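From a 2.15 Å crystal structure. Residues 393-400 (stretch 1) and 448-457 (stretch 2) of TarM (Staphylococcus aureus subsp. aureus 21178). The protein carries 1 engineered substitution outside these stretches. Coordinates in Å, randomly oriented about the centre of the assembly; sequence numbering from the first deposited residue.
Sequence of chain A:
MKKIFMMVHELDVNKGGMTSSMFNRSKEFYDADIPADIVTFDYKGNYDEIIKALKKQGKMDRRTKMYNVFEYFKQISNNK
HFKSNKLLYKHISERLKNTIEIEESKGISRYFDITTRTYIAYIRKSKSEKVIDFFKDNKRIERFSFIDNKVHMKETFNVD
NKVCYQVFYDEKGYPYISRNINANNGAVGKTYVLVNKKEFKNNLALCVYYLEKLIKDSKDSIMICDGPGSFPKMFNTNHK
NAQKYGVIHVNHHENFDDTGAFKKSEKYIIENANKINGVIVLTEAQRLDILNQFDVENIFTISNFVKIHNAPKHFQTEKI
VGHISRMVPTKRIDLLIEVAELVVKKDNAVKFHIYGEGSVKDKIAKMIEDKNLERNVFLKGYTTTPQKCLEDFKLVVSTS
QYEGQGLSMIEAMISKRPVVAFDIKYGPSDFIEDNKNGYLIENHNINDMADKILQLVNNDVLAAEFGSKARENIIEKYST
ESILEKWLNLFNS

Stretch 1 393-400: FKLVVSTS
Stretch 2, residues 448-457: DMADKILQLV

Residues 395-398 form a β-strand, and residues 448-457 belong to a helix that begins earlier in the chain. Their axes run almost exactly antiparallel, at 173° with a closest approach of 10.0 Å, a spacing that leaves room for side chains between the two backbones. The helix is regular: phi/psi stay near -65/-40, and i to i-4 bonds run from Lys-452 N to Asp-448 O (3.1 Å) through Val-457 N to Ile-453 O (2.7 Å). The register is set where Lys-394 CA lies 6.7 Å from Val-457 CA.

Phe-393 (phi/psi -96/143, chi1 m) makes no contact with the helix. Lys-394 (-83/-37) points toward it with all four chi angles t; this extended chain carries NZ to 2.8 Å from Val-457 O, donating the one hydrogen bond between the stretches. The acceptor is a main-chain carbonyl, so the bond pairs an ammonium group with a backbone oxygen, and CE passes 3.8 Å from Leu-456 O.

Leu-395 (-154/166; chi1 p, chi2 113°) has the largest covered area in stretch 1. Its CD2 lies 3.5 Å from Val-457 CG1 and 3.7 Å from Leu-456 CB, while CD1 reaches Ile-453 CG1 at 4.1 Å, giving purely apolar packing. Val-396 (-122/150, chi1 t) is out of reach, as strand alternation predicts.

Val-397 (-124/147, chi1 p) again points toward the helix: CG2 is 3.8 Å from Ile-453 CD1 (chi1 m, chi2 t) and 3.4 Å from Met-449 CE. Met-449 extends through chi1 t and chi2 t, then turns at chi3 96°. Ser-398 (-135/117, chi1 t) points away, although its O lies 4.2 Å from Met-449 SD. Beyond the strand, Thr-399 (-106/5, chi1 p) places CG2 3.4 Å from Met-449 CE, and Ser-400 (-54/138, chi1 t) leaves the contact.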

ATOM      1  N   PHE A 393      11.329 -20.533  -9.019  1.00 70.45           N
ATOM      2  CA  PHE A 393      12.594 -20.249  -8.328  1.00 68.81           C
ATOM      3  C   PHE A 393      13.151 -21.453  -7.578  1.00 72.74           C
ATOM      4  O   PHE A 393      12.385 -22.228  -7.010  1.00 72.73           O
ATOM      5  CB  PHE A 393      12.468 -19.049  -7.363  1.00 67.73           C
ATOM      6  CG  PHE A 393      11.691 -17.825  -7.804  1.00 67.93           C
ATOM      7  CD1 PHE A 393      11.830 -17.311  -9.092  1.00 71.44           C
ATOM      8  CD2 PHE A 393      10.900 -17.123  -6.898  1.00 67.48           C
ATOM      9  CE1 PHE A 393      11.133 -16.159  -9.484  1.00 71.78           C
ATOM     10  CE2 PHE A 393      10.211 -15.966  -7.289  1.00 69.62           C
ATOM     11  CZ  PHE A 393      10.329 -15.492  -8.578  1.00 69.13           C
ATOM     12  N   LYS A 394      14.489 -21.603  -7.573  1.00 68.64           N
ATOM     13  CA  LYS A 394      15.206 -22.656  -6.838  1.00 67.66           C
ATOM     14  C   LYS A 394      15.374 -22.187  -5.368  1.00 68.16           C
ATOM     15  O   LYS A 394      15.295 -22.988  -4.430  1.00 66.36           O
ATOM     16  CB  LYS A 394      16.576 -22.923  -7.491  1.00 71.16           C
ATOM     17  CG  LYS A 394      17.331 -24.097  -6.880  1.00 76.09           C
ATOM     18  CD  LYS A 394      18.382 -24.639  -7.810  1.00 83.12           C
ATOM     19  CE  LYS A 394      18.935 -25.936  -7.283  1.00 91.99           C
ATOM     20  NZ  LYS A 394      19.781 -26.615  -8.295  1.00100.47           N
ATOM     21  N   LEU A 395      15.602 -20.871  -5.197  1.00 63.20           N
ATOM     22  CA  LEU A 395      15.745 -20.192  -3.915  1.00 60.43           C
ATOM     23  C   LEU A 395      15.365 -18.726  -4.053  1.00 62.28           C
ATOM     24  O   LEU A 395      15.238 -18.201  -5.163  1.00 62.42           O
ATOM     25  CB  LEU A 395      17.154 -20.362  -3.300  1.00 60.50           C
ATOM     26  CG  LEU A 395      18.321 -19.747  -4.064  1.00 66.30           C
ATOM     27  CD1 LEU A 395      18.942 -18.608  -3.292  1.00 65.54           C
ATOM     28  CD2 LEU A 395      19.350 -20.780  -4.361  1.00 69.65           C
ATOM     29  N   VAL A 396      15.178 -18.071  -2.914  1.00 56.53           N
ATOM     30  CA  VAL A 396      14.811 -16.665  -2.839  1.00 55.16           C
ATOM     31  C   VAL A 396      15.880 -15.928  -2.024  1.00 58.13           C
ATOM     32  O   VAL A 396      16.564 -16.515  -1.184  1.00 55.92           O
ATOM     33  CB  VAL A 396      13.344 -16.498  -2.337  1.00 57.33           C
ATOM     34  CG1 VAL A 396      13.072 -15.125  -1.740  1.00 55.82           C
ATOM     35  CG2 VAL A 396      12.350 -16.810  -3.455  1.00 57.54           C
ATOM     36  N   VAL A 397      16.068 -14.658  -2.339  1.00 55.53           N
ATOM     37  CA  VAL A 397      17.080 -13.841  -1.706  1.00 55.38           C
ATOM     38  C   VAL A 397      16.470 -12.572  -1.086  1.00 55.31           C
ATOM     39  O   VAL A 397      15.476 -12.043  -1.606  1.00 54.84           O
ATOM     40  CB  VAL A 397      18.203 -13.563  -2.738  1.00 62.08           C
ATOM     41  CG1 VAL A 397      17.702 -12.688  -3.884  1.00 63.05           C
ATOM     42  CG2 VAL A 397      19.431 -12.970  -2.085  1.00 61.93           C
ATOM     43  N   SER A 398      17.052 -12.111   0.046  1.00 47.16           N
ATOM     44  CA  SER A 398      16.656 -10.867   0.704  1.00 44.61           C
ATOM     45  C   SER A 398      17.886 -10.074   1.108  1.00 49.16           C
ATOM     46  O   SER A 398      18.689 -10.552   1.909  1.00 48.81           O
ATOM     47  CB  SER A 398      15.776 -11.125   1.920  1.00 45.84           C
ATOM     48  OG  SER A 398      15.471  -9.885   2.545  1.00 51.05           O
ATOM     49  N   THR A 399      18.040  -8.876   0.523  1.00 46.91           N
ATOM     50  CA  THR A 399      19.121  -7.934   0.834  1.00 48.03           C
ATOM     51  C   THR A 399      18.540  -6.778   1.650  1.00 49.87           C
ATOM     52  O   THR A 399      19.248  -5.831   1.960  1.00 50.83           O
ATOM     53  CB  THR A 399      19.836  -7.423  -0.450  1.00 51.31           C
ATOM     54  OG1 THR A 399      18.857  -7.024  -1.414  1.00 49.61           O
ATOM     55  CG2 THR A 399      20.764  -8.450  -1.041  1.00 47.96           C
ATOM     56  N   SER A 400      17.258  -6.870   2.007  1.00 45.82           N
ATOM     57  CA  SER A 400      16.532  -5.846   2.770  1.00 45.30           C
ATOM     58  C   SER A 400      17.247  -5.492   4.071  1.00 50.94           C
ATOM     59  O   SER A 400      17.774  -6.379   4.747  1.00 49.21           O
ATOM     60  CB  SER A 400      15.105  -6.292   3.048  1.00 45.37           C
ATOM     61  OG  SER A 400      14.371  -5.209   3.590  1.00 54.00           O
ATOM     62  N   ASP A 448      29.771 -13.377   1.388  1.00 67.24           N
ATOM     63  CA  ASP A 448      29.224 -14.566   2.047  1.00 65.76           C
ATOM     64  C   ASP A 448      27.826 -14.883   1.510  1.00 66.75           C
ATOM     65  O   ASP A 448      27.479 -16.056   1.407  1.00 66.74           O
ATOM     66  CB  ASP A 448      29.214 -14.439   3.577  1.00 66.50           C
ATOM     67  CG  ASP A 448      28.830 -15.731   4.291  1.00 77.00           C
ATOM     68  OD1 ASP A 448      29.471 -16.776   4.020  1.00 78.14           O
ATOM     69  OD2 ASP A 448      27.872 -15.705   5.098  1.00 79.09           O
ATOM     70  N   MET A 449      27.051 -13.859   1.114  1.00 61.68           N
ATOM     71  CA  MET A 449      25.729 -14.095   0.541  1.00 61.02           C
ATOM     72  C   MET A 449      25.840 -14.709  -0.856  1.00 67.21           C
ATOM     73  O   MET A 449      25.083 -15.632  -1.174  1.00 65.91           O
ATOM     74  CB  MET A 449      24.885 -12.830   0.511  1.00 62.20           C
ATOM     75  CG  MET A 449      23.436 -13.131   0.324  1.00 64.70           C
ATOM     76  SD  MET A 449      22.397 -11.671   0.333  1.00 67.41           S
ATOM     77  CE  MET A 449      22.303 -11.430  -1.254  1.00 64.80           C
ATOM     78  N   ALA A 450      26.795 -14.208  -1.679  1.00 65.89           N
ATOM     79  CA  ALA A 450      27.075 -14.733  -3.017  1.00 67.72           C
ATOM     80  C   ALA A 450      27.529 -16.203  -2.909  1.00 72.39           C
ATOM     81  O   ALA A 450      27.071 -17.036  -3.691  1.00 72.74           O
ATOM     82  CB  ALA A 450      28.145 -13.895  -3.702  1.00 70.23           C
ATOM     83  N   ASP A 451      28.361 -16.518  -1.890  1.00 68.45           N
ATOM     84  CA  ASP A 451      28.860 -17.868  -1.603  1.00 68.89           C
ATOM     85  C   ASP A 451      27.731 -18.842  -1.264  1.00 70.68           C
ATOM     86  O   ASP A 451      27.732 -19.966  -1.767  1.00 70.13           O
ATOM     87  CB  ASP A 451      29.890 -17.846  -0.453  1.00 70.82           C
ATOM     88  CG  ASP A 451      31.287 -17.370  -0.829  1.00 88.20           C
ATOM     89  OD1 ASP A 451      31.611 -17.356  -2.046  1.00 90.88           O
ATOM     90  OD2 ASP A 451      32.070 -17.043   0.095  1.00 95.56           O
ATOM     91  N   LYS A 452      26.767 -18.409  -0.425  1.00 65.61           N
ATOM     92  CA  LYS A 452      25.642 -19.252  -0.004  1.00 64.14           C
ATOM     93  C   LYS A 452      24.640 -19.503  -1.117  1.00 68.64           C
ATOM     94  O   LYS A 452      24.096 -20.605  -1.197  1.00 69.57           O
ATOM     95  CB  LYS A 452      24.977 -18.741   1.289  1.00 63.77           C
ATOM     96  CG  LYS A 452      25.934 -18.713   2.492  1.00 63.96           C
ATOM     97  CD  LYS A 452      26.346 -20.079   3.028  1.00 67.07           C
ATOM     98  CE  LYS A 452      27.528 -19.992   3.970  1.00 70.75           C
ATOM     99  NZ  LYS A 452      27.187 -19.323   5.253  1.00 79.91           N
ATOM    100  N   ILE A 453      24.434 -18.509  -2.000  1.00 64.19           N
ATOM    101  CA  ILE A 453      23.562 -18.629  -3.168  1.00 64.07           C
ATOM    102  C   ILE A 453      24.176 -19.689  -4.095  1.00 71.06           C
ATOM    103  O   ILE A 453      23.461 -20.600  -4.521  1.00 70.54           O
ATOM    104  CB  ILE A 453      23.341 -17.253  -3.861  1.00 66.77           C
ATOM    105  CG1 ILE A 453      22.356 -16.385  -3.041  1.00 64.52           C
ATOM    106  CG2 ILE A 453      22.858 -17.414  -5.324  1.00 69.21           C
ATOM    107  CD1 ILE A 453      22.496 -14.879  -3.254  1.00 64.17           C
ATOM    108  N   LEU A 454      25.514 -19.602  -4.334  1.00 69.66           N
ATOM    109  CA  LEU A 454      26.266 -20.526  -5.182  1.00 71.60           C
ATOM    110  C   LEU A 454      26.204 -21.965  -4.677  1.00 76.43           C
ATOM    111  O   LEU A 454      25.919 -22.855  -5.472  1.00 78.05           O
ATOM    112  CB  LEU A 454      27.711 -20.056  -5.382  1.00 73.30           C
ATOM    113  CG  LEU A 454      27.900 -18.902  -6.358  1.00 78.79           C
ATOM    114  CD1 LEU A 454      29.181 -18.156  -6.070  1.00 79.97           C
ATOM    115  CD2 LEU A 454      27.858 -19.380  -7.795  1.00 83.01           C
ATOM    116  N   GLN A 455      26.415 -22.190  -3.362  1.00 72.06           N
ATOM    117  CA  GLN A 455      26.305 -23.513  -2.729  1.00 71.85           C
ATOM    118  C   GLN A 455      24.891 -24.065  -2.984  1.00 74.83           C
ATOM    119  O   GLN A 455      24.744 -25.175  -3.484  1.00 76.07           O
ATOM    120  CB  GLN A 455      26.529 -23.427  -1.201  1.00 71.62           C
ATOM    121  CG  GLN A 455      27.959 -23.159  -0.743  1.00 92.23           C
ATOM    122  CD  GLN A 455      28.053 -22.940   0.756  1.00114.51           C
ATOM    123  OE1 GLN A 455      27.414 -23.631   1.566  1.00108.62           O
ATOM    124  NE2 GLN A 455      28.879 -21.985   1.165  1.00108.67           N
ATOM    125  N   LEU A 456      23.866 -23.252  -2.696  1.00 69.78           N
ATOM    126  CA  LEU A 456      22.460 -23.612  -2.835  1.00 68.49           C
ATOM    127  C   LEU A 456      21.986 -23.875  -4.281  1.00 73.84           C
ATOM    128  O   LEU A 456      21.363 -24.918  -4.504  1.00 72.95           O
ATOM    129  CB  LEU A 456      21.577 -22.610  -2.070  1.00 66.09           C
ATOM    130  CG  LEU A 456      20.471 -23.142  -1.133  1.00 68.21           C
ATOM    131  CD1 LEU A 456      20.904 -24.347  -0.339  1.00 67.40           C
ATOM    132  CD2 LEU A 456      20.008 -22.058  -0.169  1.00 67.77           C
ATOM    133  N   VAL A 457      22.309 -22.981  -5.261  1.00 72.08           N
ATOM    134  CA  VAL A 457      21.920 -23.165  -6.679  1.00 73.73           C
ATOM    135  C   VAL A 457      22.553 -24.398  -7.320  1.00 80.24           C
ATOM    136  O   VAL A 457      21.988 -24.933  -8.276  1.00 81.81           O
ATOM    137  CB  VAL A 457      22.103 -21.938  -7.623  1.00 78.22           C
ATOM    138  CG1 VAL A 457      21.092 -20.844  -7.357  1.00 76.25           C
ATOM    139  CG2 VAL A 457      23.534 -21.406  -7.633  1.00 79.05           C
TER